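Local atomic coordinates of flavoredoxin (Desulfovibrio vulgaris str. 'Miyazaki F', PDB entry 2D5M), a protein that binds flavin mononucleotide and probably carries electrons as a small dimeric flavoprotein of the flavin reductase-like family. Residues A[141-145]-A[146-150]; A[177-181]-A[182-186]. All coordinates share one frame; numbering follows the deposited sequence.

Contact 1 of 2, residues A[141-145]-A[146-150]. With ZN (zinc ion), chain C.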
loop_
_atom_site.group_PDB
_atom_site.type_symbol
_atom_site.label_atom_id
_atom_site.label_comp_id
_atom_site.label_asym_id
_atom_site.label_seq_id
_atom_site.Cartn_x
_atom_site.Cartn_y
_atom_site.Cartn_z
ATOM N N VAL A 141 6.855 8.994 -13.700
ATOM C CA VAL A 141 7.455 8.924 -12.369
ATOM C C VAL A 141 8.801 9.664 -12.434
ATOM O O VAL A 141 9.648 9.344 -13.270
ATOM C CB VAL A 141 7.662 7.461 -11.960
ATOM C CG1 VAL A 141 8.359 7.435 -10.588
ATOM C CG2 VAL A 141 6.367 6.670 -11.986
ATOM N N LYS A 142 8.967 10.663 -11.594
ATOM C CA LYS A 142 10.133 11.512 -11.537
ATOM C C LYS A 142 10.866 11.289 -10.230
ATOM O O LYS A 142 10.248 11.308 -9.166
ATOM C CB LYS A 142 9.766 13.010 -11.661
ATOM C CG LYS A 142 9.384 13.428 -13.084
ATOM C CD LYS A 142 9.332 14.955 -13.142
ATOM C CE LYS A 142 8.008 15.460 -13.620
ATOM N NZ LYS A 142 7.642 14.931 -14.966
ATOM N N VAL A 143 12.163 11.112 -10.320
ATOM C CA VAL A 143 12.984 10.830 -9.109
ATOM C C VAL A 143 14.205 11.693 -9.155
ATOM O O VAL A 143 14.858 11.846 -10.178
ATOM C CB VAL A 143 13.317 9.343 -9.058
ATOM C CG1 VAL A 143 14.197 9.056 -7.835
ATOM C CG2 VAL A 143 12.070 8.472 -9.013
ATOM N N ASP A 144 14.591 12.243 -8.031
ATOM C CA ASP A 144 15.851 12.985 -7.892
ATOM C C ASP A 144 17.014 12.133 -8.421
ATOM O O ASP A 144 17.161 10.942 -8.079
ATOM C CB ASP A 144 16.072 13.352 -6.433
ATOM C CG ASP A 144 15.299 14.501 -5.841
ATOM O OD1 ASP A 144 14.665 15.194 -6.653
ATOM O OD2 ASP A 144 15.307 14.713 -4.619
ATOM N N GLU A 145 17.865 12.760 -9.217
ATOM C CA GLU A 145 19.003 12.020 -9.761
ATOM C C GLU A 145 19.875 11.403 -8.661
ATOM O O GLU A 145 20.444 10.342 -8.868
ATOM C CB GLU A 145 19.899 12.946 -10.565
ATOM C CG GLU A 145 19.210 13.738 -11.662
ATOM C CD GLU A 145 20.143 14.790 -12.259
ATOM O OE1 GLU A 145 19.964 14.974 -13.480
ATOM O OE2 GLU A 145 20.989 15.406 -11.597
ATOM N N SER A 146 19.998 12.073 -7.524
ATOM C CA SER A 146 20.831 11.622 -6.435
ATOM C C SER A 146 20.332 10.310 -5.846
ATOM O O SER A 146 21.099 9.674 -5.161
ATOM C CB SER A 146 20.848 12.703 -5.348
ATOM O OG SER A 146 19.544 12.914 -4.784
ATOM N N CYS A 147 19.067 9.983 -6.150
ATOM C CA CYS A 147 18.403 8.808 -5.603
ATOM C C CYS A 147 18.362 7.618 -6.561
ATOM O O CYS A 147 17.796 6.595 -6.194
ATOM C CB CYS A 147 17.003 9.199 -5.161
ATOM S SG CYS A 147 16.901 10.294 -3.772
ATOM N N LEU A 148 18.997 7.705 -7.726
ATOM C CA LEU A 148 18.976 6.651 -8.681
ATOM C C LEU A 148 20.246 5.810 -8.608
ATOM O O LEU A 148 21.341 6.288 -8.336
ATOM C CB LEU A 148 18.834 7.203 -10.089
ATOM C CG LEU A 148 17.522 7.981 -10.366
ATOM C CD1 LEU A 148 17.557 8.618 -11.749
ATOM C CD2 LEU A 148 16.331 7.043 -10.154
ATOM N N ARG A 149 20.032 4.525 -8.900
ATOM C CA ARG A 149 21.164 3.590 -9.068
ATOM C C ARG A 149 21.736 3.718 -10.472
ATOM O O ARG A 149 21.150 4.333 -11.376
ATOM C CB ARG A 149 20.726 2.125 -8.834
ATOM C CG ARG A 149 19.893 1.883 -7.622
ATOM C CD ARG A 149 19.378 0.494 -7.442
ATOM N NE ARG A 149 18.806 -0.150 -8.617
ATOM C CZ ARG A 149 18.237 -1.345 -8.466
ATOM N NH1 ARG A 149 18.120 -1.932 -7.284
ATOM N NH2 ARG A 149 17.752 -1.939 -9.526
ATOM N N ASP A 150 22.869 3.076 -10.686
ATOM C CA ASP A 150 23.448 3.148 -12.031
ATOM C C ASP A 150 22.527 2.587 -13.100
ATOM O O ASP A 150 22.604 3.027 -14.255
ATOM C CB ASP A 150 24.770 2.393 -12.011
ATOM C CG ASP A 150 25.815 3.023 -11.120
ATOM O OD1 ASP A 150 25.571 4.032 -10.472
ATOM O OD2 ASP A 150 26.854 2.403 -10.885
HETATM ZN ZN ZN C . 27.402 4.558 -9.775
HETATM O O HOH W 1 23.280 8.874 -8.904
HETATM O O HOH W 2 27.428 6.095 -11.304
HETATM O O HOH W 3 27.051 5.944 -8.510
HETATM O O HOH W 4 27.252 3.079 -8.041
#

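Contact 2 of 2, residues A[177-181]-A[182-186]. With FMN (flavin mononucleotide), chain E.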
loop_
_atom_site.group_PDB
_atom_site.type_symbol
_atom_site.label_atom_id
_atom_site.label_comp_id
_atom_site.label_asym_id
_atom_site.label_seq_id
_atom_site.Cartn_x
_atom_site.Cartn_y
_atom_site.Cartn_z
ATOM N N PHE A 177 17.739 -3.775 3.087
ATOM C CA PHE A 177 17.491 -4.769 2.073
ATOM C C PHE A 177 17.454 -6.178 2.685
ATOM O O PHE A 177 18.311 -6.543 3.485
ATOM C CB PHE A 177 18.619 -4.677 1.013
ATOM C CG PHE A 177 18.578 -5.786 -0.006
ATOM C CD1 PHE A 177 19.404 -6.903 0.149
ATOM C CD2 PHE A 177 17.749 -5.718 -1.123
ATOM C CE1 PHE A 177 19.388 -7.903 -0.769
ATOM C CE2 PHE A 177 17.744 -6.755 -2.014
ATOM C CZ PHE A 177 18.565 -7.824 -1.838
ATOM N N LEU A 178 16.495 -6.969 2.252
ATOM C CA LEU A 178 16.330 -8.338 2.623
ATOM C C LEU A 178 16.683 -9.337 1.539
ATOM O O LEU A 178 17.382 -10.327 1.806
ATOM C CB LEU A 178 14.909 -8.620 3.093
ATOM C CG LEU A 178 14.471 -7.806 4.329
ATOM C CD1 LEU A 178 13.015 -8.143 4.565
ATOM C CD2 LEU A 178 15.341 -8.064 5.530
ATOM N N ALA A 179 16.140 -9.177 0.349
ATOM C CA ALA A 179 16.226 -10.219 -0.672
ATOM C C ALA A 179 15.707 -9.707 -1.996
ATOM O O ALA A 179 15.051 -8.687 -2.044
ATOM C CB ALA A 179 15.429 -11.472 -0.246
ATOM N N LYS A 180 16.025 -10.430 -3.069
ATOM C CA LYS A 180 15.536 -10.169 -4.406
ATOM C C LYS A 180 14.201 -10.878 -4.662
ATOM O O LYS A 180 14.024 -12.062 -4.341
ATOM C CB LYS A 180 16.586 -10.633 -5.405
ATOM C CG LYS A 180 17.915 -9.903 -5.371
ATOM C CD LYS A 180 18.866 -10.499 -6.369
ATOM C CE LYS A 180 18.404 -10.386 -7.812
ATOM N NZ LYS A 180 19.351 -11.013 -8.774
ATOM N N ALA A 181 13.235 -10.146 -5.226
ATOM C CA ALA A 181 11.948 -10.696 -5.584
ATOM C C ALA A 181 12.038 -11.482 -6.886
ATOM O O ALA A 181 12.888 -11.230 -7.725
ATOM C CB ALA A 181 10.891 -9.578 -5.683
ATOM N N PHE A 182 11.123 -12.437 -7.022
ATOM C CA PHE A 182 11.119 -13.345 -8.165
ATOM C C PHE A 182 12.451 -14.035 -8.299
ATOM O O PHE A 182 13.012 -14.202 -9.358
ATOM C CB PHE A 182 10.700 -12.670 -9.480
ATOM C CG PHE A 182 9.408 -11.882 -9.360
ATOM C CD1 PHE A 182 9.430 -10.545 -9.110
ATOM C CD2 PHE A 182 8.147 -12.470 -9.468
ATOM C CE1 PHE A 182 8.263 -9.838 -8.950
ATOM C CE2 PHE A 182 6.961 -11.758 -9.300
ATOM C CZ PHE A 182 7.027 -10.416 -9.043
ATOM N N SER A 183 13.024 -14.416 -7.141
ATOM C CA SER A 183 14.380 -14.904 -7.049
ATOM C C SER A 183 14.637 -15.647 -5.754
ATOM O O SER A 183 14.990 -16.825 -5.734
ATOM C CB SER A 183 15.373 -13.743 -7.212
ATOM O OG SER A 183 16.724 -14.226 -7.117
ATOM N N ALA A 184 14.387 -14.972 -4.634
ATOM C CA ALA A 184 14.627 -15.537 -3.320
ATOM C C ALA A 184 13.884 -16.849 -3.124
ATOM O O ALA A 184 14.371 -17.791 -2.488
ATOM C CB ALA A 184 14.218 -14.531 -2.242
ATOM N N GLY A 185 12.681 -16.966 -3.648
ATOM C CA GLY A 185 11.862 -18.143 -3.491
ATOM C C GLY A 185 12.273 -19.331 -4.307
ATOM O O GLY A 185 11.955 -20.446 -3.933
ATOM N N LYS A 186 13.053 -19.106 -5.391
ATOM C CA LYS A 186 13.614 -20.236 -6.116
ATOM C C LYS A 186 14.583 -21.084 -5.268
ATOM O O LYS A 186 15.174 -20.543 -4.281
ATOM C CB LYS A 186 14.293 -19.741 -7.398
ATOM C CG LYS A 186 13.422 -18.879 -8.312
ATOM C CD LYS A 186 14.257 -18.386 -9.496
ATOM C CE LYS A 186 13.422 -17.427 -10.326
ATOM N NZ LYS A 186 14.202 -16.838 -11.446
HETATM N N1 FMN E . -0.322 -11.300 -8.780
HETATM C C2 FMN E . -1.520 -10.636 -8.782
HETATM O O2 FMN E . -2.468 -11.042 -9.468
HETATM N N3 FMN E . -1.640 -9.472 -8.028
HETATM C C4 FMN E . -0.633 -8.894 -7.288
HETATM O O4 FMN E . -0.836 -7.842 -6.646
HETATM C C4A FMN E . 0.626 -9.555 -7.327
HETATM N N5 FMN E . 1.679 -9.012 -6.670
HETATM C C5A FMN E . 2.812 -9.784 -6.611
HETATM C C6 FMN E . 3.927 -9.256 -5.904
HETATM C C7 FMN E . 5.112 -9.956 -5.737
HETATM C C7M FMN E . 6.307 -9.366 -5.026
HETATM C C8 FMN E . 5.172 -11.291 -6.285
HETATM C C8M FMN E . 6.420 -12.123 -6.040
HETATM C C9 FMN E . 4.121 -11.787 -7.037
HETATM C C9A FMN E . 2.947 -11.071 -7.206
HETATM N N10 FMN E . 1.858 -11.514 -7.988
HETATM C C10 FMN E . 0.683 -10.803 -8.010
HETATM C "C1'" FMN E . 1.954 -12.804 -8.726
HETATM C "C2'" FMN E . 1.226 -13.946 -8.021
HETATM O "O2'" FMN E . 1.559 -14.033 -6.630
HETATM C "C3'" FMN E . 1.623 -15.262 -8.697
HETATM O "O3'" FMN E . 1.042 -15.242 -10.021
HETATM C "C4'" FMN E . 1.194 -16.512 -7.945
HETATM O "O4'" FMN E . 1.953 -17.608 -8.526
HETATM C "C5'" FMN E . -0.262 -16.814 -8.043
HETATM O "O5'" FMN E . -0.511 -18.049 -7.297
HETATM P P FMN E . -1.880 -18.876 -7.484
HETATM O O1P FMN E . -2.001 -19.265 -8.964
HETATM O O2P FMN E . -3.063 -18.043 -7.054
HETATM O O3P FMN E . -1.607 -20.066 -6.582
#

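Contact 1 of 2, residues A[141-145]-A[146-150]
Leu148 reaches back over the end of the strand it has just left and meets Val143. Leu148 CB lies 3.7 Å from Glu145 O, and its CG sits 3.8 Å from Asp144 O, so the root of the side chain rests on the carbonyls of the turn. CG stands anti to the carbonyl carbon (chi1 -62°), and beyond it the branches divide: CD1 merely approaches Glu145 CA, while Leu148 CD2 packs 3.7 Å from Val143 CG1. Val143 CG1, placed anti to its own backbone N (chi1 178°), is 3.9 Å from Cys147 CB, which gives it two apolar neighbours across the turn. The chain here leaves strand 133-144 of the flavin reductase-like domain through a short 3-10 turn. Two i to i+3 bonds define it: Cys147 N to Asp144 O at 2.9 Å, and Leu148 N to Glu145 O at 3.2 Å with a nearly straight N-H...O angle of 167°. In both, the donor stands well above the carbonyl plane. Water 1 donates to both Glu145 O and Leu148 O, linking the two carbonyls. Asp144 sends OD1 to Lys2 of the second subunit in a salt bridge. Farther on, Asp150 holds a zinc ion through both carboxylate oxygens, unequally, with OD1 at 2.0 Å from the metal and OD2 at 2.5 Å; three waters are also bound to it.

Contact 2 of 2, residues A[177-181]-A[182-186]
The C-terminal end of strand 170-180 turns here into a tail that carries Phe182 onto a flavin mononucleotide, the cofactor whose hydrogen-bonding partners include Thr56, Asn29 and Lys92 of the second subunit. The Phe182 ring has the flavin methyl C8M over one face. The outer end of the ring makes the closest approach: Phe182 CE2 lies 3.3 Å from FMN C8M and Phe182 CZ 3.4 Å from FMN C8, so the dimethylbenzene end of the isoalloxazine is what the phenylalanine meets. With chi1 at -50° the ring swings to the backbone-N side of CB, away from the carbonyl carbon, and its outer end meets the flavin, while Phe182 CD1 remains 3.8 Å from Ala181 CB. Behind the ring the chain folds back on itself. Ala184 N donates to Lys180 O at 2.9 Å with an N-H...O angle of 154°, the donor tilted 25° from the carbonyl plane. Beside this bond the CB atoms of Ala179 and Ala184 touch at 3.8 Å, and Ser183 CB packs against Lys180 CB. Overlapping it, a type I turn runs from Ser183 to Lys186, joined by Lys186 N to Ser183 O. Asp80 of the second subunit accepts hydrogen bonds from the backbone N atoms of Phe182, Ser183 and Gly185, and its carboxylate thereby helps fix the path of the tail. Since the Phe182 ring meets the flavin through carbon atoms, its part is apolar, and it probably helps to cover the methyl-bearing end of the cofactor, while polar recognition of the same molecule comes from the second subunit.

In the fold
Both contacts are local folds at strand ends, and both reach the same antiparallel sheet, with centres 23 Å apart and nearest atoms about 7 Å apart. Contact 1 closes strand 133-144 and is partly buried: its centre is about 17 Å from the centre of the chain, and Val143 and Cys147 are buried. Contact 2, at the end of strand 170-180, is a surface contact about 26 Å from that centre. Contact 1 is a 3-10 turn, contact 2 a wider reversal. Both strands continue the sheet into the second subunit; contact 1 adds a side-chain salt bridge, contact 2 mainly backbone hydrogen bonds. Their bound groups differ likewise: zinc meets carboxylate oxygens, flavin an aromatic ring.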